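Local coordinates for protein maltose operon transcriptional repressor (Staphylococcus aureus subsp. aureus Mu50, PDB 3HCW) that probably represses transcription of the maltose operon, its C-terminal fragment having the periplasmic-binding-protein-like fold that in related repressors senses a small effector, at residues A118-T123 and F153-S158; V131-F136 and I192-I197. One frame throughout, in Å; residues are numbered along the deposited sequence.

Contact 1 of 2, residues A118-T123 and F153-S158; sequences ASENLT and FETVAS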
ATOM      1  N   ALA A 118      14.475  17.786  -5.700  1.00 33.38           N
ATOM      2  CA  ALA A 118      14.024  16.435  -6.070  1.00 25.52           C
ATOM      3  C   ALA A 118      13.436  16.425  -7.474  1.00 37.76           C
ATOM      4  O   ALA A 118      13.846  15.600  -8.321  1.00 36.17           O
ATOM      5  CB  ALA A 118      13.024  15.889  -5.059  1.00 24.74           C
ATOM      6  N   SER A 119      12.524  17.375  -7.726  1.00 20.43           N
ATOM      7  CA  SER A 119      11.892  17.492  -9.041  0.50 24.47           C
ATOM      8  C   SER A 119      12.867  17.916 -10.128  1.00 26.37           C
ATOM      9  O   SER A 119      12.807  17.393 -11.251  1.00 23.44           O
ATOM     10  CB  SER A 119      10.664  18.416  -9.013  0.50 29.22           C
ATOM     11  OG  SER A 119      10.937  19.646  -8.370  0.50 50.42           O
ATOM     12  N   GLU A 120      13.768  18.844  -9.797  1.00 25.06           N
ATOM     13  CA  GLU A 120      14.795  19.279 -10.724  1.00 23.49           C
ATOM     14  C   GLU A 120      15.703  18.124 -11.125  1.00 26.16           C
ATOM     15  O   GLU A 120      16.049  18.012 -12.285  1.00 31.49           O
ATOM     16  CB  GLU A 120      15.629  20.392 -10.111  1.00 22.70           C
ATOM     17  CG  GLU A 120      14.958  21.721 -10.207  1.00 40.28           C
ATOM     18  CD  GLU A 120      15.696  22.828  -9.522  1.00 40.60           C
ATOM     19  OE1 GLU A 120      16.810  22.590  -8.995  1.00 30.64           O
ATOM     20  OE2 GLU A 120      15.138  23.946  -9.520  1.00 32.80           O
ATOM     21  N   ASN A 121      16.081  17.288 -10.154  1.00 23.33           N
ATOM     22  CA  ASN A 121      16.855  16.082 -10.411  1.00 33.05           C
ATOM     23  C   ASN A 121      16.127  15.125 -11.347  1.00 34.07           C
ATOM     24  O   ASN A 121      16.733  14.574 -12.270  1.00 36.79           O
ATOM     25  CB  ASN A 121      17.188  15.353  -9.105  1.00 20.77           C
ATOM     26  CG  ASN A 121      18.194  16.088  -8.278  1.00 29.13           C
ATOM     27  OD1 ASN A 121      18.940  16.909  -8.791  1.00 33.19           O
ATOM     28  ND2 ASN A 121      18.220  15.806  -6.976  1.00 34.90           N
ATOM     29  N   LEU A 122      14.833  14.926 -11.098  1.00 29.58           N
ATOM     30  CA  LEU A 122      14.031  14.037 -11.933  1.00 18.05           C
ATOM     31  C   LEU A 122      13.850  14.618 -13.327  1.00 32.38           C
ATOM     32  O   LEU A 122      14.050  13.900 -14.319  1.00 27.24           O
ATOM     33  CB  LEU A 122      12.671  13.736 -11.291  1.00 21.73           C
ATOM     34  CG  LEU A 122      11.778  12.677 -11.948  1.00 27.22           C
ATOM     35  CD1 LEU A 122      12.305  11.289 -11.651  1.00 27.19           C
ATOM     36  CD2 LEU A 122      10.336  12.806 -11.449  1.00 21.89           C
ATOM     37  N   THR A 123      13.496  15.908 -13.395  1.00 24.19           N
ATOM     38  CA  THR A 123      13.261  16.569 -14.679  1.00 27.72           C
ATOM     39  C   THR A 123      14.547  16.577 -15.515  1.00 28.28           C
ATOM     40  O   THR A 123      14.492  16.342 -16.707  1.00 29.47           O
ATOM     41  CB  THR A 123      12.701  18.032 -14.536  1.00 30.88           C
ATOM     42  OG1 THR A 123      11.583  18.059 -13.630  1.00 34.90           O
ATOM     43  CG2 THR A 123      12.239  18.570 -15.888  1.00 20.50           C
ATOM     44  N   PHE A 153      10.180  21.518 -11.838  1.00 32.26           N
ATOM     45  CA  PHE A 153       9.935  20.973 -13.164  1.00 33.59           C
ATOM     46  C   PHE A 153      10.016  22.077 -14.215  1.00 40.95           C
ATOM     47  O   PHE A 153      10.719  21.937 -15.228  1.00 38.68           O
ATOM     48  CB  PHE A 153       8.546  20.312 -13.180  1.00 29.81           C
ATOM     49  CG  PHE A 153       8.024  19.977 -14.553  1.00 36.36           C
ATOM     50  CD1 PHE A 153       8.411  18.803 -15.189  1.00 25.96           C
ATOM     51  CD2 PHE A 153       7.112  20.823 -15.194  1.00 21.69           C
ATOM     52  CE1 PHE A 153       7.909  18.480 -16.453  1.00 27.35           C
ATOM     53  CE2 PHE A 153       6.614  20.514 -16.440  1.00 24.13           C
ATOM     54  CZ  PHE A 153       7.007  19.336 -17.069  1.00 36.98           C
ATOM     55  N   GLU A 154       9.270  23.155 -13.962  1.00 27.20           N
ATOM     56  CA  GLU A 154       9.207  24.324 -14.826  1.00 33.80           C
ATOM     57  C   GLU A 154      10.566  24.996 -14.991  1.00 33.28           C
ATOM     58  O   GLU A 154      10.860  25.542 -16.049  1.00 37.80           O
ATOM     59  CB  GLU A 154       8.225  25.352 -14.249  1.00 32.93           C
ATOM     60  CG  GLU A 154       6.755  24.997 -14.367  1.00 34.72           C
ATOM     61  CD  GLU A 154       5.858  26.164 -13.972  1.00 44.24           C
ATOM     62  OE1 GLU A 154       6.080  26.743 -12.890  1.00 51.68           O
ATOM     63  OE2 GLU A 154       4.944  26.516 -14.744  1.00 50.12           O
ATOM     64  N   THR A 155      11.374  24.989 -13.932  1.00 31.05           N
ATOM     65  CA  THR A 155      12.700  25.609 -13.980  1.00 33.91           C
ATOM     66  C   THR A 155      13.681  24.842 -14.869  1.00 34.79           C
ATOM     67  O   THR A 155      14.353  25.464 -15.684  1.00 41.98           O
ATOM     68  CB  THR A 155      13.290  25.832 -12.575  1.00 31.08           C
ATOM     69  OG1 THR A 155      12.462  26.747 -11.851  1.00 36.40           O
ATOM     70  CG2 THR A 155      14.680  26.429 -12.659  1.00 39.43           C
ATOM     71  N   VAL A 156      13.745  23.513 -14.749  1.00 33.83           N
ATOM     72  CA  VAL A 156      14.663  22.724 -15.597  1.00 40.09           C
ATOM     73  C   VAL A 156      14.194  22.719 -17.055  1.00 41.21           C
ATOM     74  O   VAL A 156      15.001  22.841 -17.985  1.00 34.44           O
ATOM     75  CB  VAL A 156      14.874  21.291 -15.061  1.00 40.09           C
ATOM     76  CG1 VAL A 156      15.637  20.428 -16.049  1.00 33.27           C
ATOM     77  CG2 VAL A 156      15.641  21.344 -13.789  1.00 36.87           C
ATOM     78  N   ALA A 157      12.881  22.640 -17.238  1.00 45.22           N
ATOM     79  CA  ALA A 157      12.277  22.728 -18.558  1.00 35.64           C
ATOM     80  C   ALA A 157      12.549  24.069 -19.233  1.00 39.15           C
ATOM     81  O   ALA A 157      12.828  24.104 -20.429  1.00 36.82           O
ATOM     82  CB  ALA A 157      10.785  22.449 -18.487  1.00 36.62           C
ATOM     83  N   SER A 158      12.481  25.168 -18.483  1.00 34.49           N
ATOM     84  CA  SER A 158      12.765  26.483 -19.075  1.00 43.21           C
ATOM     85  C   SER A 158      14.262  26.659 -19.306  1.00 40.89           C
ATOM     86  O   SER A 158      14.669  27.220 -20.325  1.00 38.93           O
ATOM     87  CB  SER A 158      12.191  27.647 -18.250  1.00 31.83           C
ATOM     88  OG  SER A 158      12.632  27.612 -16.904  1.00 54.95           O
TER
HETATM   89  O   HOH W   1      13.327  26.079  -9.258  1.00 35.95           O
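Thr123 sits at the tight end of this helix-helix contact, where its two branches do different work. Thr123 OG1, anti to its carbonyl carbon (chi1 -49°), donates back to Ser119 O at 2.8 Å, from above the carbonyl plane, so that oxygen serves both the hydroxyl and the helical Thr123 N. Bonded within its own turn, the hydroxyl can lie against an apolar neighbour: Thr123 OG1 comes 3.6 Å from Phe153 CD1, at the ring edge and near its plane. Thr123 CG2 lies 3.9 Å from Val156 CG1 as the two side chains slide past each other; small beta-branched residues suit segment axes that approach to 8.4 Å, at 39°. Helix 144-159 is the beta-alpha-beta crossover from strand 133-139 to its parallel neighbour 163-169 in a Rossmann-like domain, and helix 115-129 leads into the first. Ser119 OG turns back to Asn115 O and Ile116 O. On the looser, partly exposed side, extended Glu120 lays CG 3.7 Å from Val156 CG2, its aliphatic part continuing the apolar seam. Its carboxylate ends beside Thr155, where one water donates to both Glu120 OE2 and Thr155 OG1, 2.8 Å from each; Gln151 NE2 also bonds Thr155 OG1.

Contact 2 of 2, residues V131-F136 and I192-I197; sequences VDELIF and IKQAII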
ATOM      1  N   VAL A 131      14.521  14.397 -24.715  1.00 47.88           N
ATOM      2  CA  VAL A 131      13.094  14.669 -24.896  1.00 53.02           C
ATOM      3  C   VAL A 131      12.858  15.998 -25.580  1.00 52.35           C
ATOM      4  O   VAL A 131      13.679  16.910 -25.490  1.00 62.14           O
ATOM      5  CB  VAL A 131      12.290  14.679 -23.561  1.00 60.03           C
ATOM      6  CG1 VAL A 131      11.955  13.284 -23.126  1.00 56.77           C
ATOM      7  CG2 VAL A 131      13.026  15.432 -22.475  1.00 63.77           C
ATOM      8  N   ASP A 132      11.719  16.107 -26.247  1.00 47.79           N
ATOM      9  CA  ASP A 132      11.334  17.348 -26.888  1.00 53.90           C
ATOM     10  C   ASP A 132      10.323  18.099 -26.037  1.00 52.48           C
ATOM     11  O   ASP A 132      10.450  19.306 -25.848  1.00 54.68           O
ATOM     12  CB  ASP A 132      10.783  17.076 -28.292  1.00 60.57           C
ATOM     13  CG  ASP A 132      11.815  16.424 -29.207  1.00 68.60           C
ATOM     14  OD1 ASP A 132      11.579  15.279 -29.649  1.00 72.83           O
ATOM     15  OD2 ASP A 132      12.868  17.048 -29.473  1.00 72.48           O
ATOM     16  N   GLU A 133       9.344  17.370 -25.506  1.00 49.25           N
ATOM     17  CA  GLU A 133       8.229  17.962 -24.783  1.00 48.87           C
ATOM     18  C   GLU A 133       7.987  17.253 -23.442  1.00 46.24           C
ATOM     19  O   GLU A 133       8.135  16.042 -23.342  1.00 49.26           O
ATOM     20  CB  GLU A 133       6.978  17.927 -25.667  1.00 57.65           C
ATOM     21  CG  GLU A 133       5.965  19.046 -25.409  1.00 74.71           C
ATOM     22  CD  GLU A 133       4.703  18.571 -24.693  1.00 91.57           C
ATOM     23  OE1 GLU A 133       4.071  17.598 -25.166  1.00 97.01           O
ATOM     24  OE2 GLU A 133       4.332  19.187 -23.669  1.00 91.24           O
ATOM     25  N   LEU A 134       7.627  18.025 -22.417  1.00 41.51           N
ATOM     26  CA  LEU A 134       7.395  17.497 -21.069  1.00 39.70           C
ATOM     27  C   LEU A 134       5.982  17.787 -20.558  1.00 36.81           C
ATOM     28  O   LEU A 134       5.413  18.845 -20.840  1.00 37.07           O
ATOM     29  CB  LEU A 134       8.419  18.074 -20.089  1.00 31.35           C
ATOM     30  CG  LEU A 134       9.910  17.836 -20.353  1.00 41.25           C
ATOM     31  CD1 LEU A 134      10.774  18.854 -19.635  1.00 35.60           C
ATOM     32  CD2 LEU A 134      10.301  16.428 -19.955  1.00 43.47           C
ATOM     33  N   ILE A 135       5.426  16.835 -19.808  1.00 37.79           N
ATOM     34  CA  ILE A 135       4.109  16.971 -19.177  1.00 34.53           C
ATOM     35  C   ILE A 135       4.231  16.671 -17.681  1.00 37.20           C
ATOM     36  O   ILE A 135       4.764  15.625 -17.300  1.00 31.03           O
ATOM     37  CB  ILE A 135       3.060  16.015 -19.822  1.00 37.15           C
ATOM     38  CG1 ILE A 135       2.950  16.247 -21.331  1.00 37.95           C
ATOM     39  CG2 ILE A 135       1.684  16.185 -19.165  1.00 26.86           C
ATOM     40  CD1 ILE A 135       2.706  14.972 -22.146  1.00 32.41           C
ATOM     41  N   PHE A 136       3.776  17.604 -16.842  1.00 32.33           N
ATOM     42  CA  PHE A 136       3.655  17.361 -15.406  1.00 32.95           C
ATOM     43  C   PHE A 136       2.190  17.203 -15.029  1.00 33.57           C
ATOM     44  O   PHE A 136       1.363  18.056 -15.347  1.00 27.65           O
ATOM     45  CB  PHE A 136       4.273  18.488 -14.567  1.00 34.02           C
ATOM     46  CG  PHE A 136       4.532  18.108 -13.122  1.00 37.42           C
ATOM     47  CD1 PHE A 136       5.792  17.628 -12.731  1.00 20.58           C
ATOM     48  CD2 PHE A 136       3.526  18.233 -12.152  1.00 36.32           C
ATOM     49  CE1 PHE A 136       6.049  17.271 -11.400  1.00 25.53           C
ATOM     50  CE2 PHE A 136       3.766  17.878 -10.818  1.00 32.38           C
ATOM     51  CZ  PHE A 136       5.032  17.397 -10.442  1.00 39.01           C
ATOM     52  N   ILE A 192       8.165  13.111 -32.090  1.00 50.86           N
ATOM     53  CA  ILE A 192       8.192  13.887 -30.841  1.00 51.54           C
ATOM     54  C   ILE A 192       8.469  12.995 -29.620  1.00 45.06           C
ATOM     55  O   ILE A 192       7.697  12.085 -29.297  1.00 45.46           O
ATOM     56  CB  ILE A 192       6.923  14.790 -30.645  1.00 53.02           C
ATOM     57  CG1 ILE A 192       6.900  15.931 -31.666  1.00 53.73           C
ATOM     58  CG2 ILE A 192       6.907  15.423 -29.258  1.00 48.69           C
ATOM     59  CD1 ILE A 192       6.069  15.671 -32.894  1.00 65.68           C
ATOM     60  N   LYS A 193       9.590  13.262 -28.959  1.00 41.39           N
ATOM     61  CA  LYS A 193       9.985  12.499 -27.784  1.00 52.52           C
ATOM     62  C   LYS A 193       9.373  13.128 -26.522  1.00 48.07           C
ATOM     63  O   LYS A 193       9.671  14.281 -26.181  1.00 44.36           O
ATOM     64  CB  LYS A 193      11.516  12.378 -27.708  1.00 50.05           C
ATOM     65  CG  LYS A 193      12.166  11.947 -29.040  1.00 64.26           C
ATOM     66  CD  LYS A 193      13.498  11.216 -28.860  1.00 63.57           C
ATOM     67  CE  LYS A 193      14.678  12.169 -28.711  1.00 66.93           C
ATOM     68  NZ  LYS A 193      14.949  12.949 -29.952  1.00 84.21           N
ATOM     69  N   GLN A 194       8.491  12.385 -25.852  1.00 43.57           N
ATOM     70  CA  GLN A 194       7.795  12.919 -24.672  1.00 43.59           C
ATOM     71  C   GLN A 194       8.040  12.174 -23.365  1.00 38.37           C
ATOM     72  O   GLN A 194       8.398  11.000 -23.356  1.00 39.05           O
ATOM     73  CB  GLN A 194       6.296  13.037 -24.932  1.00 45.04           C
ATOM     74  CG  GLN A 194       5.904  14.331 -25.611  1.00 57.29           C
ATOM     75  CD  GLN A 194       4.712  14.173 -26.523  1.00 60.35           C
ATOM     76  OE1 GLN A 194       4.633  13.222 -27.303  1.00 53.72           O
ATOM     77  NE2 GLN A 194       3.780  15.119 -26.443  1.00 69.11           N
ATOM     78  N   ALA A 195       7.850  12.894 -22.267  1.00 33.80           N
ATOM     79  CA  ALA A 195       7.915  12.341 -20.923  1.00 32.32           C
ATOM     80  C   ALA A 195       6.743  12.851 -20.095  1.00 33.47           C
ATOM     81  O   ALA A 195       6.375  14.039 -20.171  1.00 29.29           O
ATOM     82  CB  ALA A 195       9.243  12.693 -20.245  1.00 22.88           C
ATOM     83  N   ILE A 196       6.153  11.943 -19.325  1.00 29.60           N
ATOM     84  CA  ILE A 196       5.094  12.294 -18.387  1.00 34.55           C
ATOM     85  C   ILE A 196       5.610  12.135 -16.968  1.00 34.34           C
ATOM     86  O   ILE A 196       6.069  11.048 -16.578  1.00 36.89           O
ATOM     87  CB  ILE A 196       3.829  11.422 -18.582  1.00 36.06           C
ATOM     88  CG1 ILE A 196       3.204  11.681 -19.952  1.00 28.63           C
ATOM     89  CG2 ILE A 196       2.816  11.680 -17.450  1.00 30.80           C
ATOM     90  CD1 ILE A 196       2.238  10.595 -20.412  1.00 35.77           C
ATOM     91  N   ILE A 197       5.549  13.223 -16.203  1.00 25.51           N
ATOM     92  CA  ILE A 197       5.903  13.181 -14.790  1.00 27.81           C
ATOM     93  C   ILE A 197       4.671  13.427 -13.917  1.00 36.35           C
ATOM     94  O   ILE A 197       3.928  14.388 -14.138  1.00 30.56           O
ATOM     95  CB  ILE A 197       7.058  14.165 -14.447  1.00 34.06           C
ATOM     96  CG1 ILE A 197       8.368  13.679 -15.078  1.00 29.39           C
ATOM     97  CG2 ILE A 197       7.245  14.287 -12.926  1.00 25.41           C
ATOM     98  CD1 ILE A 197       9.457  14.760 -15.234  1.00 32.74           C
TER
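Phe136 overlaps Ile197 obliquely: its CE1 lies 3.6 Å from Ile197 CG2, and Ile197 O sits over one ring face, offset toward the rim. With CG anti to the backbone N (chi1 -163°), the ring stands on the same side of the sheet as Leu134, and Leu134 CD2 lies 3.9 Å from Ala195 CB. Val131 CG1 meets that methyl too, so the short alanine accommodates two larger apolar groups on the face where Leu134 packs against helices 115-129 and 144-159. Strands 133-139 and 194-198 are parallel neighbours in the sheet of the periplasmic-binding-protein-like fold, and Glu133 and Ile135 supply the N-H and C=O groups of the ladder within strand 133-139. Ile197 N meets Ile135 O almost perfectly straight (179°), whereas Ala195 N to Glu133 O is weak. On the other face, toward helix 173-187, Ile135 and Ile196 lie side by side, CD1 of the first 4.0 Å from CG1 of the second. There too Glu133, bent at chi2, brings OE1 to Gln194 NE2 at 2.8 Å, nearly along the C-O axis and close to the amide plane; carboxylate and amide are turned 62° apart. At the start of the strands Lys193 O accepts from both Asp132 N, on a lone pair, and Glu133 N. Asp132 reciprocates: OD1 takes Lys193 N through its anti lone pair at 2.9 Å, a short acidic side chain standing in for a backbone carbonyl. Lys193 NZ curls back to 4.1 Å from Asp132 OD1, beyond a salt bridge but probably helping to stabilise the carboxylate's charge.

The segments alternate along the chain: 118-123, 131-136, 153-158, then 192-197. Strand 133-139 follows helix 115-129 and precedes helix 144-159, so contact 1 joins the two helices that bracket the first strand of contact 2. Their centres are 12 Å apart and the contacts touch directly: Phe153 CZ packs 3.6 Å from Leu134 CB, its ring also meets that of Phe136 with planes at about 55°, and Leu122 CD2 lies 3.7 Å from Ile197 CG2. Together they form a two-layer unit, the helix pair of contact 1 lying on one face of the parallel strand pair of contact 2, in the core of the domain that, as in relatives, probably helps line the effector cleft.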